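Local coordinates for aquaporin aqpM (Methanothermobacter marburgensis str. Marburg, PDB 2F2B), which forms a homotetrameric membrane channel that lets water cross in either direction under osmotic drive and also passes some glycerol, at residues Gly131-Ala136 with Pro206-Asp210; Glu11-Phe16 with Gln107-Phe113; Ala149-Thr154 with Ile193-Leu198; Leu156-Ile161 with Ile178-Val183. All coordinates share one frame. Residue numbers count along the deposited sequence, not the author numbering.

Contact 1: Gly131-Ala136 with Pro206-Asp210; sequences GLGATA and PYLND
Residues 131-136 form a loop without regular structure. Gly131, Leu132 and Gly133 all have positive phi, near 50 to 63° with psi of 22 to 31°. Ala134 and Thr135 are extended, and Ala134 N is hydrogen-bonded to Gly131 O at 2.9 Å. Residues 206-210 are helical, with Asp210 N hydrogen-bonded to Pro206 O at 2.8 Å. The helix is kinked at Pro206, whose N has no hydrogen bond to the preceding turn. CA-CA distances are 5.1 Å for Ala134-Pro206 and 6.3 Å for Gly131-Asp210.

In the apolar contacts, Ala134 CB is 3.9 Å from both Pro206 CB and Tyr207 CD1. Leu132 CB is 4.4 Å from Pro206 CB. Leu132 (chi1 m, chi2 t) sets CD1 3.4 Å from Asn209 CB. This packing joins the loop after helix 125-128, predicted to be extracellular, to helix 200-214, which starts within the second NPA motif of the aquaporin fold. Gly133 O accepts a hydrogen bond from Arg202. Arg202 directly follows that motif, at the selectivity-filter arginine position of aquaporins, so the loop carbonyl probably positions it.

Among the polar groups, Tyr207 (chi1 -89°) runs its ring along the loop, and its OH donates to Thr135 O at 2.6 Å. Thr135 OG1 is hydrogen-bonded to Thr203. Asp210 (chi1 -85°) brings OD2 to 2.6 Å from Gly131 O.

Contact 2: Glu11-Phe16 with Gln107-Phe113; sequences EFIGTF and QLLGAAF
Gly110 is the apolar centre of this close helix-helix crossing between helices 4-33 and 100-122, both membrane-spanning helices of the first aquaporin repeat. The short axes approach to 7.0 Å at -41°. The Phe12 and Gly110 CA atoms are 4.2 Å apart. A CB on Gly110 would clash with Phe12 O. Instead, Gly110 CA lies over the Phe12 ring face, 3.7 Å from its centroid, in a CH-pi contact. CA-H...O contacts run from Gly110 CA to Phe12 O (3.4 Å) and from Phe16 CA to Gly110 O (3.2 Å).

Outward on one side, Phe12 and Phe16 (both chi1 t) meet Phe113 (chi1 -162°). Phe113 CD1 is 3.6 Å from Phe12 CZ and 3.4 Å from Phe16 CE2. On the other side of Gly110, Thr15 (chi1 m) puts CG2 3.8 Å from Ala111 CB, while its OG1 donates to Glu11 O at 2.8 Å.

At the polar edge, the Glu11 carboxylate is hydrogen-bonded to the Ser77 hydroxyl and to the backbone N of His80 and Ile81, which lead into the first NPA motif. Gln107 NE2 is hydrogen-bonded to Thr86, and donates to Glu11 OE1 at 3.1 Å.

Contact 3: Ala149-Thr154 with Ile193-Leu198; sequences AEVVGT and ISGSSL
Glu150 is a buried acid that binds the backbone leading into the second NPA motif. Its chi1 and chi2 are both m, which brings the carboxylate to residues 193-198. OE1 accepts from Ser197 N at 2.9 Å and from Ser194 OG at 2.8 Å. OE2 accepts from Leu198 N at 2.7 Å. Both carboxylate oxygens are therefore satisfied.

Ser194 (chi1 p) also closes an ST turn, with Ser196 N donating to Ser194 OG at 3.2 Å. Ser197 OG is hydrogen-bonded to Thr203 and to Asn199 N. Leu198 O accepts from Asn82 of the first NPA motif. Thr154 OG1 donates to Glu150 O at 2.7 Å.

Residues 149-154 are regular helix. The other segment leaves its helix at Gly195 (phi 96°). Ser196 and Leu198 also have positive phi, at 50° and 60°. CA-CA distances are 6.6 Å for Ala149-Ser194 and 5.0 Å for Thr154-Leu198. Leu198 CD2 lies 3.6 Å from Gly153 C, where a CB on Gly153 would clash. Ala149 CB is 4.1 Å from Ile193 CG2.

Helix 224-243 borders the site, with Tyr225 and Pro229 against Glu150. On another side, Phe20 and Cys121 of a neighbouring subunit pack on Val152 and Ile193.

Contact 4: Leu156-Ile161 with Ile178-Val183; sequences LLMITI and IIGLTV
Thr182, Ile179 and Leu157 bury the most surface where helices 143-166 and 175-194 run side by side. Both segments are regular helix. Their short axes are 9.9 Å apart at closest approach and nearly antiparallel, at 166°. CA-CA distances are 6.6 Å for Leu157-Thr182 and 6.5 Å for Ile161-Ile179.

Thr182 (chi1 m) points toward the partner helix. Its CG2 is 4.0 Å from Leu156 CG, and its OG1 is 3.7 Å from Thr160 CG2. That hydroxyl is used within its own helix, as Thr182 OG1 donates to Ile178 O at 2.7 Å. Thr160 (chi1 m) does the same, with OG1 donating to Leu156 O at 2.8 Å. No hydrogen bond crosses the interface.

Ile179 (m, t) sets CD1 3.8 Å from Ile161 CG1, and its CG2 is 4.0 Å from Leu157 CD1. Leu157 (t, p) also places CD1 3.8 Å from Val183 CG2. Thr160 CG2 meets Ile178 CG2 at 3.9 Å.

Ala68 of a neighbouring subunit packs on Thr160 and Thr182. A bound glycerol, probably from crystallisation, lies about 4 Å from the Leu157 side chain. The arrangement is an antiparallel pair of transmembrane helices in the second repeat of the aquaporin fold.

In the fold
Along the chain, contact 2 closes before contact 1 opens, and contact 1 spans contact 3, which encloses contact 4. Contacts 3 and 4 share helices 143-166 and 175-194, and their centres are 13 Å apart. Both touch the same neighbouring subunit. Contact 1 meets contact 3 through Thr135 and contact 2 through Ala112. Contacts 2 and 3 lie on opposite sides of the chain's centre, about 20 Å apart between centres. Glu11 in contact 2 and Glu150 in contact 3 play matching roles. Each carboxylate accepts backbone NH groups just before its NPA motif, consistent with the tandem-repeat fold. Contact 1 packs on the helix after the second motif, and contact 4 is transmembrane helix packing.

Contact 1: Gly131-Ala136 with Pro206-Asp210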
loop_
_atom_site.group_PDB
_atom_site.type_symbol
_atom_site.label_atom_id
_atom_site.label_comp_id
_atom_site.label_asym_id
_atom_site.label_seq_id
_atom_site.Cartn_x
_atom_site.Cartn_y
_atom_site.Cartn_z
ATOM N N GLY A 131 -11.454 -20.432 -10.403
ATOM C CA GLY A 131 -12.792 -19.936 -10.684
ATOM C C GLY A 131 -12.794 -18.570 -11.346
ATOM O O GLY A 131 -13.792 -17.846 -11.295
ATOM N N LEU A 132 -11.670 -18.227 -11.969
ATOM C CA LEU A 132 -11.490 -16.948 -12.650
ATOM C C LEU A 132 -11.887 -15.770 -11.764
ATOM O O LEU A 132 -12.315 -14.726 -12.254
ATOM C CB LEU A 132 -12.279 -16.926 -13.965
ATOM C CG LEU A 132 -11.689 -17.815 -15.076
ATOM C CD1 LEU A 132 -12.614 -17.832 -16.290
ATOM C CD2 LEU A 132 -10.313 -17.286 -15.468
ATOM N N GLY A 133 -11.727 -15.951 -10.458
ATOM C CA GLY A 133 -12.064 -14.904 -9.508
ATOM C C GLY A 133 -13.531 -14.513 -9.489
ATOM O O GLY A 133 -13.861 -13.360 -9.208
ATOM N N ALA A 134 -14.421 -15.459 -9.780
ATOM C CA ALA A 134 -15.852 -15.168 -9.776
ATOM C C ALA A 134 -16.337 -14.888 -8.352
ATOM O O ALA A 134 -15.911 -15.542 -7.400
ATOM C CB ALA A 134 -16.631 -16.344 -10.372
ATOM N N THR A 135 -17.230 -13.915 -8.211
ATOM C CA THR A 135 -17.768 -13.560 -6.900
ATOM C C THR A 135 -19.019 -14.372 -6.558
ATOM O O THR A 135 -19.957 -14.447 -7.353
ATOM C CB THR A 135 -18.143 -12.060 -6.833
ATOM O OG1 THR A 135 -19.073 -11.753 -7.881
ATOM C CG2 THR A 135 -16.898 -11.187 -6.993
ATOM N N ALA A 136 -19.023 -14.975 -5.374
ATOM C CA ALA A 136 -20.164 -15.760 -4.902
ATOM C C ALA A 136 -20.146 -15.773 -3.379
ATOM O O ALA A 136 -19.093 -15.607 -2.766
ATOM C CB ALA A 136 -20.091 -17.191 -5.443
ATOM N N PRO A 206 -16.430 -13.221 -15.362
ATOM C CA PRO A 206 -15.997 -14.499 -14.790
ATOM C C PRO A 206 -17.112 -15.552 -14.817
ATOM O O PRO A 206 -16.854 -16.726 -15.071
ATOM C CB PRO A 206 -15.587 -14.112 -13.372
ATOM C CG PRO A 206 -15.039 -12.726 -13.567
ATOM C CD PRO A 206 -16.081 -12.102 -14.467
ATOM N N TYR A 207 -18.345 -15.132 -14.547
ATOM C CA TYR A 207 -19.478 -16.061 -14.563
ATOM C C TYR A 207 -19.611 -16.706 -15.939
ATOM O O TYR A 207 -19.758 -17.924 -16.051
ATOM C CB TYR A 207 -20.781 -15.329 -14.224
ATOM C CG TYR A 207 -21.121 -15.270 -12.747
ATOM C CD1 TYR A 207 -20.122 -15.239 -11.769
ATOM C CD2 TYR A 207 -22.451 -15.214 -12.330
ATOM C CE1 TYR A 207 -20.446 -15.156 -10.412
ATOM C CE2 TYR A 207 -22.784 -15.130 -10.985
ATOM C CZ TYR A 207 -21.781 -15.101 -10.030
ATOM O OH TYR A 207 -22.122 -15.016 -8.699
ATOM N N LEU A 208 -19.560 -15.883 -16.981
ATOM C CA LEU A 208 -19.684 -16.376 -18.351
ATOM C C LEU A 208 -18.573 -17.362 -18.702
ATOM O O LEU A 208 -18.837 -18.471 -19.177
ATOM C CB LEU A 208 -19.666 -15.209 -19.342
ATOM C CG LEU A 208 -19.803 -15.571 -20.827
ATOM C CD1 LEU A 208 -21.113 -16.316 -21.048
ATOM C CD2 LEU A 208 -19.754 -14.312 -21.683
ATOM N N ASN A 209 -17.328 -16.968 -18.460
ATOM C CA ASN A 209 -16.208 -17.838 -18.772
ATOM C C ASN A 209 -16.141 -19.092 -17.900
ATOM O O ASN A 209 -15.723 -20.152 -18.374
ATOM C CB ASN A 209 -14.898 -17.048 -18.711
ATOM C CG ASN A 209 -14.762 -16.070 -19.870
ATOM O OD1 ASN A 209 -15.254 -14.940 -19.817
ATOM N ND2 ASN A 209 -14.116 -16.516 -20.936
ATOM N N ASP A 210 -16.554 -18.987 -16.638
ATOM C CA ASP A 210 -16.551 -20.153 -15.758
ATOM C C ASP A 210 -17.544 -21.183 -16.285
ATOM O O ASP A 210 -17.304 -22.390 -16.221
ATOM C CB ASP A 210 -16.947 -19.778 -14.326
ATOM C CG ASP A 210 -15.773 -19.292 -13.500
ATOM O OD1 ASP A 210 -14.623 -19.609 -13.862
ATOM O OD2 ASP A 210 -16.004 -18.611 -12.478
#

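Contact 2: Glu11-Phe16 with Gln107-Phe113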
loop_
_atom_site.group_PDB
_atom_site.type_symbol
_atom_site.label_atom_id
_atom_site.label_comp_id
_atom_site.label_asym_id
_atom_site.label_seq_id
_atom_site.Cartn_x
_atom_site.Cartn_y
_atom_site.Cartn_z
ATOM N N GLU A 11 -14.508 2.337 -22.385
ATOM C CA GLU A 11 -15.181 1.609 -21.307
ATOM C C GLU A 11 -14.901 0.108 -21.426
ATOM O O GLU A 11 -14.759 -0.589 -20.422
ATOM C CB GLU A 11 -16.693 1.874 -21.342
ATOM C CG GLU A 11 -17.095 3.271 -20.874
ATOM C CD GLU A 11 -16.791 3.510 -19.401
ATOM O OE1 GLU A 11 -17.200 2.676 -18.569
ATOM O OE2 GLU A 11 -16.153 4.534 -19.072
ATOM N N PHE A 12 -14.821 -0.385 -22.659
ATOM C CA PHE A 12 -14.533 -1.796 -22.910
ATOM C C PHE A 12 -13.127 -2.112 -22.398
ATOM O O PHE A 12 -12.922 -3.082 -21.665
ATOM C CB PHE A 12 -14.629 -2.089 -24.416
ATOM C CG PHE A 12 -14.213 -3.486 -24.804
ATOM C CD1 PHE A 12 -12.869 -3.810 -24.971
ATOM C CD2 PHE A 12 -15.171 -4.474 -25.025
ATOM C CE1 PHE A 12 -12.481 -5.100 -25.354
ATOM C CE2 PHE A 12 -14.798 -5.764 -25.408
ATOM C CZ PHE A 12 -13.451 -6.076 -25.574
ATOM N N ILE A 13 -12.163 -1.283 -22.788
ATOM C CA ILE A 13 -10.776 -1.469 -22.371
ATOM C C ILE A 13 -10.635 -1.383 -20.853
ATOM O O ILE A 13 -9.969 -2.218 -20.232
ATOM C CB ILE A 13 -9.859 -0.413 -23.029
ATOM C CG1 ILE A 13 -9.785 -0.666 -24.537
ATOM C CG2 ILE A 13 -8.458 -0.464 -22.412
ATOM C CD1 ILE A 13 -9.102 0.442 -25.318
ATOM N N GLY A 14 -11.271 -0.378 -20.260
ATOM C CA GLY A 14 -11.193 -0.199 -18.820
ATOM C C GLY A 14 -11.758 -1.365 -18.034
ATOM O O GLY A 14 -11.182 -1.779 -17.029
ATOM N N THR A 15 -12.888 -1.902 -18.480
ATOM C CA THR A 15 -13.490 -3.019 -17.766
ATOM C C THR A 15 -12.691 -4.298 -18.021
ATOM O O THR A 15 -12.611 -5.168 -17.158
ATOM C CB THR A 15 -14.963 -3.205 -18.172
ATOM O OG1 THR A 15 -15.617 -1.927 -18.164
ATOM C CG2 THR A 15 -15.668 -4.112 -17.177
ATOM N N PHE A 16 -12.100 -4.401 -19.206
ATOM C CA PHE A 16 -11.263 -5.544 -19.553
ATOM C C PHE A 16 -10.096 -5.559 -18.554
ATOM O O PHE A 16 -9.759 -6.597 -17.984
ATOM C CB PHE A 16 -10.739 -5.375 -20.993
ATOM C CG PHE A 16 -9.699 -6.392 -21.405
ATOM C CD1 PHE A 16 -8.409 -6.351 -20.882
ATOM C CD2 PHE A 16 -10.008 -7.380 -22.333
ATOM C CE1 PHE A 16 -7.442 -7.280 -21.276
ATOM C CE2 PHE A 16 -9.048 -8.313 -22.733
ATOM C CZ PHE A 16 -7.765 -8.261 -22.203
ATOM N N GLN A 107 -19.162 -2.337 -21.127
ATOM C CA GLN A 107 -18.588 -2.835 -19.877
ATOM C C GLN A 107 -18.747 -4.351 -19.762
ATOM O O GLN A 107 -17.801 -5.054 -19.399
ATOM C CB GLN A 107 -19.254 -2.131 -18.683
ATOM C CG GLN A 107 -19.001 -0.618 -18.638
ATOM C CD GLN A 107 -20.020 0.128 -17.788
ATOM O OE1 GLN A 107 -20.974 -0.463 -17.283
ATOM N NE2 GLN A 107 -19.825 1.433 -17.636
ATOM N N LEU A 108 -19.935 -4.861 -20.078
ATOM C CA LEU A 108 -20.172 -6.302 -20.009
ATOM C C LEU A 108 -19.254 -7.050 -20.979
ATOM O O LEU A 108 -18.678 -8.087 -20.634
ATOM C CB LEU A 108 -21.638 -6.613 -20.332
ATOM C CG LEU A 108 -22.672 -6.127 -19.313
ATOM C CD1 LEU A 108 -24.081 -6.312 -19.880
ATOM C CD2 LEU A 108 -22.512 -6.897 -18.009
ATOM N N LEU A 109 -19.117 -6.517 -22.189
ATOM C CA LEU A 109 -18.263 -7.123 -23.205
ATOM C C LEU A 109 -16.794 -7.082 -22.781
ATOM O O LEU A 109 -16.066 -8.062 -22.931
ATOM C CB LEU A 109 -18.437 -6.394 -24.542
ATOM C CG LEU A 109 -19.796 -6.564 -25.232
ATOM C CD1 LEU A 109 -19.853 -5.690 -26.481
ATOM C CD2 LEU A 109 -20.009 -8.029 -25.588
ATOM N N GLY A 110 -16.365 -5.941 -22.249
ATOM C CA GLY A 110 -14.987 -5.810 -21.806
ATOM C C GLY A 110 -14.651 -6.796 -20.703
ATOM O O GLY A 110 -13.570 -7.390 -20.694
ATOM N N ALA A 111 -15.576 -6.969 -19.765
ATOM C CA ALA A 111 -15.375 -7.893 -18.653
ATOM C C ALA A 111 -15.266 -9.327 -19.156
ATOM O O ALA A 111 -14.418 -10.096 -18.697
ATOM C CB ALA A 111 -16.525 -7.775 -17.664
ATOM N N ALA A 112 -16.130 -9.691 -20.097
ATOM C CA ALA A 112 -16.111 -11.039 -20.653
ATOM C C ALA A 112 -14.793 -11.314 -21.378
ATOM O O ALA A 112 -14.207 -12.384 -21.224
ATOM C CB ALA A 112 -17.291 -11.230 -21.614
ATOM N N PHE A 113 -14.324 -10.349 -22.164
ATOM C CA PHE A 113 -13.078 -10.523 -22.903
ATOM C C PHE A 113 -11.874 -10.521 -21.953
ATOM O O PHE A 113 -10.914 -11.264 -22.154
ATOM C CB PHE A 113 -12.919 -9.410 -23.944
ATOM C CG PHE A 113 -11.913 -9.721 -25.019
ATOM C CD1 PHE A 113 -11.003 -8.753 -25.436
ATOM C CD2 PHE A 113 -11.890 -10.971 -25.635
ATOM C CE1 PHE A 113 -10.079 -9.024 -26.448
ATOM C CE2 PHE A 113 -10.970 -11.254 -26.649
ATOM C CZ PHE A 113 -10.064 -10.276 -27.055
#

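Contact 3: Ala149-Thr154 with Ile193-Leu198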
loop_
_atom_site.group_PDB
_atom_site.type_symbol
_atom_site.label_atom_id
_atom_site.label_comp_id
_atom_site.label_asym_id
_atom_site.label_seq_id
_atom_site.Cartn_x
_atom_site.Cartn_y
_atom_site.Cartn_z
ATOM N N ALA A 149 -24.008 -7.032 1.934
ATOM C CA ALA A 149 -22.594 -6.687 1.803
ATOM C C ALA A 149 -22.348 -5.870 0.535
ATOM O O ALA A 149 -21.635 -4.861 0.562
ATOM C CB ALA A 149 -21.742 -7.958 1.781
ATOM N N GLU A 150 -22.943 -6.299 -0.574
ATOM C CA GLU A 150 -22.774 -5.587 -1.838
ATOM C C GLU A 150 -23.393 -4.188 -1.782
ATOM O O GLU A 150 -22.860 -3.245 -2.365
ATOM C CB GLU A 150 -23.373 -6.402 -2.988
ATOM C CG GLU A 150 -22.590 -7.685 -3.285
ATOM C CD GLU A 150 -21.202 -7.417 -3.868
ATOM O OE1 GLU A 150 -20.269 -8.211 -3.600
ATOM O OE2 GLU A 150 -21.046 -6.421 -4.608
ATOM N N VAL A 151 -24.512 -4.043 -1.080
ATOM C CA VAL A 151 -25.133 -2.726 -0.961
ATOM C C VAL A 151 -24.226 -1.770 -0.183
ATOM O O VAL A 151 -23.965 -0.650 -0.631
ATOM C CB VAL A 151 -26.504 -2.796 -0.238
ATOM C CG1 VAL A 151 -27.016 -1.378 0.050
ATOM C CG2 VAL A 151 -27.509 -3.535 -1.102
ATOM N N VAL A 152 -23.748 -2.206 0.981
ATOM C CA VAL A 152 -22.888 -1.355 1.808
ATOM C C VAL A 152 -21.570 -1.048 1.100
ATOM O O VAL A 152 -21.108 0.096 1.088
ATOM C CB VAL A 152 -22.599 -2.016 3.180
ATOM C CG1 VAL A 152 -21.723 -1.094 4.035
ATOM C CG2 VAL A 152 -23.916 -2.302 3.902
ATOM N N GLY A 153 -20.967 -2.069 0.503
ATOM C CA GLY A 153 -19.715 -1.867 -0.205
ATOM C C GLY A 153 -19.847 -0.905 -1.375
ATOM O O GLY A 153 -19.026 -0.005 -1.542
ATOM N N THR A 154 -20.886 -1.073 -2.189
ATOM C CA THR A 154 -21.053 -0.196 -3.339
ATOM C C THR A 154 -21.472 1.206 -2.900
ATOM O O THR A 154 -21.204 2.184 -3.596
ATOM C CB THR A 154 -22.071 -0.776 -4.342
ATOM O OG1 THR A 154 -21.755 -2.155 -4.596
ATOM C CG2 THR A 154 -21.993 -0.021 -5.666
ATOM N N ILE A 193 -16.752 -12.476 2.250
ATOM C CA ILE A 193 -18.173 -12.549 2.568
ATOM C C ILE A 193 -18.970 -12.761 1.281
ATOM O O ILE A 193 -19.629 -13.790 1.117
ATOM C CB ILE A 193 -18.663 -11.269 3.295
ATOM C CG1 ILE A 193 -17.970 -11.165 4.660
ATOM C CG2 ILE A 193 -20.174 -11.320 3.493
ATOM C CD1 ILE A 193 -18.349 -9.934 5.459
ATOM N N SER A 194 -18.881 -11.810 0.353
ATOM C CA SER A 194 -19.614 -11.899 -0.911
ATOM C C SER A 194 -18.702 -11.919 -2.133
ATOM O O SER A 194 -19.173 -12.053 -3.262
ATOM C CB SER A 194 -20.543 -10.699 -1.050
ATOM O OG SER A 194 -19.772 -9.514 -1.184
ATOM N N GLY A 195 -17.402 -11.768 -1.910
ATOM C CA GLY A 195 -16.472 -11.720 -3.022
ATOM C C GLY A 195 -16.211 -10.258 -3.348
ATOM O O GLY A 195 -15.309 -9.930 -4.115
ATOM N N SER A 196 -17.023 -9.382 -2.757
ATOM C CA SER A 196 -16.909 -7.930 -2.932
ATOM C C SER A 196 -16.824 -7.479 -4.387
ATOM O O SER A 196 -15.831 -6.878 -4.809
ATOM C CB SER A 196 -15.694 -7.403 -2.160
ATOM O OG SER A 196 -15.620 -5.987 -2.239
ATOM N N SER A 197 -17.876 -7.764 -5.147
ATOM C CA SER A 197 -17.942 -7.391 -6.558
ATOM C C SER A 197 -18.108 -5.888 -6.782
ATOM O O SER A 197 -17.303 -5.270 -7.482
ATOM C CB SER A 197 -19.108 -8.113 -7.233
ATOM O OG SER A 197 -19.410 -7.499 -8.471
ATOM N N LEU A 198 -19.172 -5.328 -6.205
ATOM C CA LEU A 198 -19.504 -3.903 -6.320
ATOM C C LEU A 198 -19.711 -3.522 -7.778
ATOM O O LEU A 198 -19.873 -2.344 -8.094
ATOM C CB LEU A 198 -18.359 -3.036 -5.779
ATOM C CG LEU A 198 -17.585 -3.483 -4.537
ATOM C CD1 LEU A 198 -16.494 -2.447 -4.233
ATOM C CD2 LEU A 198 -18.536 -3.638 -3.352
#

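Contact 4: Leu156-Ile161 with Ile178-Val183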
loop_
_atom_site.group_PDB
_atom_site.type_symbol
_atom_site.label_atom_id
_atom_site.label_comp_id
_atom_site.label_asym_id
_atom_site.label_seq_id
_atom_site.Cartn_x
_atom_site.Cartn_y
_atom_site.Cartn_z
ATOM N N LEU A 156 -20.274 2.804 -0.283
ATOM C CA LEU A 156 -19.023 3.510 -0.000
ATOM C C LEU A 156 -18.322 3.906 -1.294
ATOM O O LEU A 156 -17.848 5.036 -1.433
ATOM C CB LEU A 156 -18.078 2.646 0.847
ATOM C CG LEU A 156 -16.710 3.297 1.107
ATOM C CD1 LEU A 156 -16.904 4.638 1.809
ATOM C CD2 LEU A 156 -15.838 2.376 1.950
ATOM N N LEU A 157 -18.251 2.974 -2.241
ATOM C CA LEU A 157 -17.612 3.259 -3.521
ATOM C C LEU A 157 -18.254 4.461 -4.210
ATOM O O LEU A 157 -17.567 5.403 -4.603
ATOM C CB LEU A 157 -17.701 2.043 -4.450
ATOM C CG LEU A 157 -17.288 2.277 -5.912
ATOM C CD1 LEU A 157 -15.850 2.795 -5.979
ATOM C CD2 LEU A 157 -17.426 0.978 -6.697
ATOM N N MET A 158 -19.576 4.431 -4.345
ATOM C CA MET A 158 -20.283 5.512 -5.028
ATOM C C MET A 158 -20.242 6.865 -4.314
ATOM O O MET A 158 -20.095 7.901 -4.963
ATOM C CB MET A 158 -21.738 5.108 -5.279
ATOM C CG MET A 158 -22.483 6.014 -6.264
ATOM S SD MET A 158 -21.863 5.892 -7.971
ATOM C CE MET A 158 -21.816 7.598 -8.435
ATOM N N ILE A 159 -20.371 6.874 -2.990
ATOM C CA ILE A 159 -20.343 8.151 -2.282
ATOM C C ILE A 159 -18.950 8.775 -2.395
ATOM O O ILE A 159 -18.802 9.998 -2.427
ATOM C CB ILE A 159 -20.779 8.001 -0.794
ATOM C CG1 ILE A 159 -21.269 9.360 -0.271
ATOM C CG2 ILE A 159 -19.626 7.480 0.065
ATOM C CD1 ILE A 159 -21.954 9.302 1.081
ATOM N N THR A 160 -17.925 7.931 -2.495
ATOM C CA THR A 160 -16.561 8.420 -2.644
ATOM C C THR A 160 -16.431 9.013 -4.051
ATOM O O THR A 160 -15.866 10.091 -4.231
ATOM C CB THR A 160 -15.538 7.273 -2.453
ATOM O OG1 THR A 160 -15.676 6.743 -1.128
ATOM C CG2 THR A 160 -14.107 7.782 -2.642
ATOM N N ILE A 161 -16.976 8.315 -5.045
ATOM C CA ILE A 161 -16.925 8.800 -6.421
ATOM C C ILE A 161 -17.616 10.166 -6.516
ATOM O O ILE A 161 -17.129 11.068 -7.194
ATOM C CB ILE A 161 -17.598 7.788 -7.390
ATOM C CG1 ILE A 161 -16.675 6.575 -7.577
ATOM C CG2 ILE A 161 -17.903 8.456 -8.739
ATOM C CD1 ILE A 161 -17.297 5.429 -8.369
ATOM N N ILE A 178 -7.732 7.631 -5.308
ATOM C CA ILE A 178 -8.638 7.457 -4.178
ATOM C C ILE A 178 -9.715 6.413 -4.472
ATOM O O ILE A 178 -10.030 5.583 -3.619
ATOM C CB ILE A 178 -9.289 8.805 -3.783
ATOM C CG1 ILE A 178 -8.190 9.783 -3.341
ATOM C CG2 ILE A 178 -10.317 8.600 -2.676
ATOM C CD1 ILE A 178 -7.190 9.191 -2.327
ATOM N N ILE A 179 -10.280 6.446 -5.676
ATOM C CA ILE A 179 -11.305 5.474 -6.032
ATOM C C ILE A 179 -10.714 4.061 -6.019
ATOM O O ILE A 179 -11.318 3.131 -5.480
ATOM C CB ILE A 179 -11.916 5.796 -7.418
ATOM C CG1 ILE A 179 -12.707 7.106 -7.329
ATOM C CG2 ILE A 179 -12.833 4.659 -7.872
ATOM C CD1 ILE A 179 -13.207 7.633 -8.669
ATOM N N GLY A 180 -9.527 3.904 -6.594
ATOM C CA GLY A 180 -8.897 2.594 -6.609
ATOM C C GLY A 180 -8.594 2.060 -5.216
ATOM O O GLY A 180 -8.871 0.894 -4.914
ATOM N N LEU A 181 -8.021 2.898 -4.354
ATOM C CA LEU A 181 -7.696 2.453 -3.004
ATOM C C LEU A 181 -8.958 2.162 -2.196
ATOM O O LEU A 181 -8.972 1.268 -1.354
ATOM C CB LEU A 181 -6.825 3.496 -2.290
ATOM C CG LEU A 181 -5.440 3.705 -2.912
ATOM C CD1 LEU A 181 -4.674 4.755 -2.116
ATOM C CD2 LEU A 181 -4.663 2.377 -2.930
ATOM N N THR A 182 -10.027 2.905 -2.460
ATOM C CA THR A 182 -11.278 2.666 -1.747
ATOM C C THR A 182 -11.776 1.258 -2.084
ATOM O O THR A 182 -12.217 0.519 -1.206
ATOM C CB THR A 182 -12.332 3.717 -2.126
ATOM O OG1 THR A 182 -11.863 5.008 -1.723
ATOM C CG2 THR A 182 -13.656 3.435 -1.419
ATOM N N VAL A 183 -11.685 0.885 -3.356
ATOM C CA VAL A 183 -12.103 -0.449 -3.769
ATOM C C VAL A 183 -11.213 -1.494 -3.089
ATOM O O VAL A 183 -11.706 -2.513 -2.607
ATOM C CB VAL A 183 -12.024 -0.623 -5.310
ATOM C CG1 VAL A 183 -12.205 -2.096 -5.687
ATOM C CG2 VAL A 183 -13.114 0.210 -5.978
#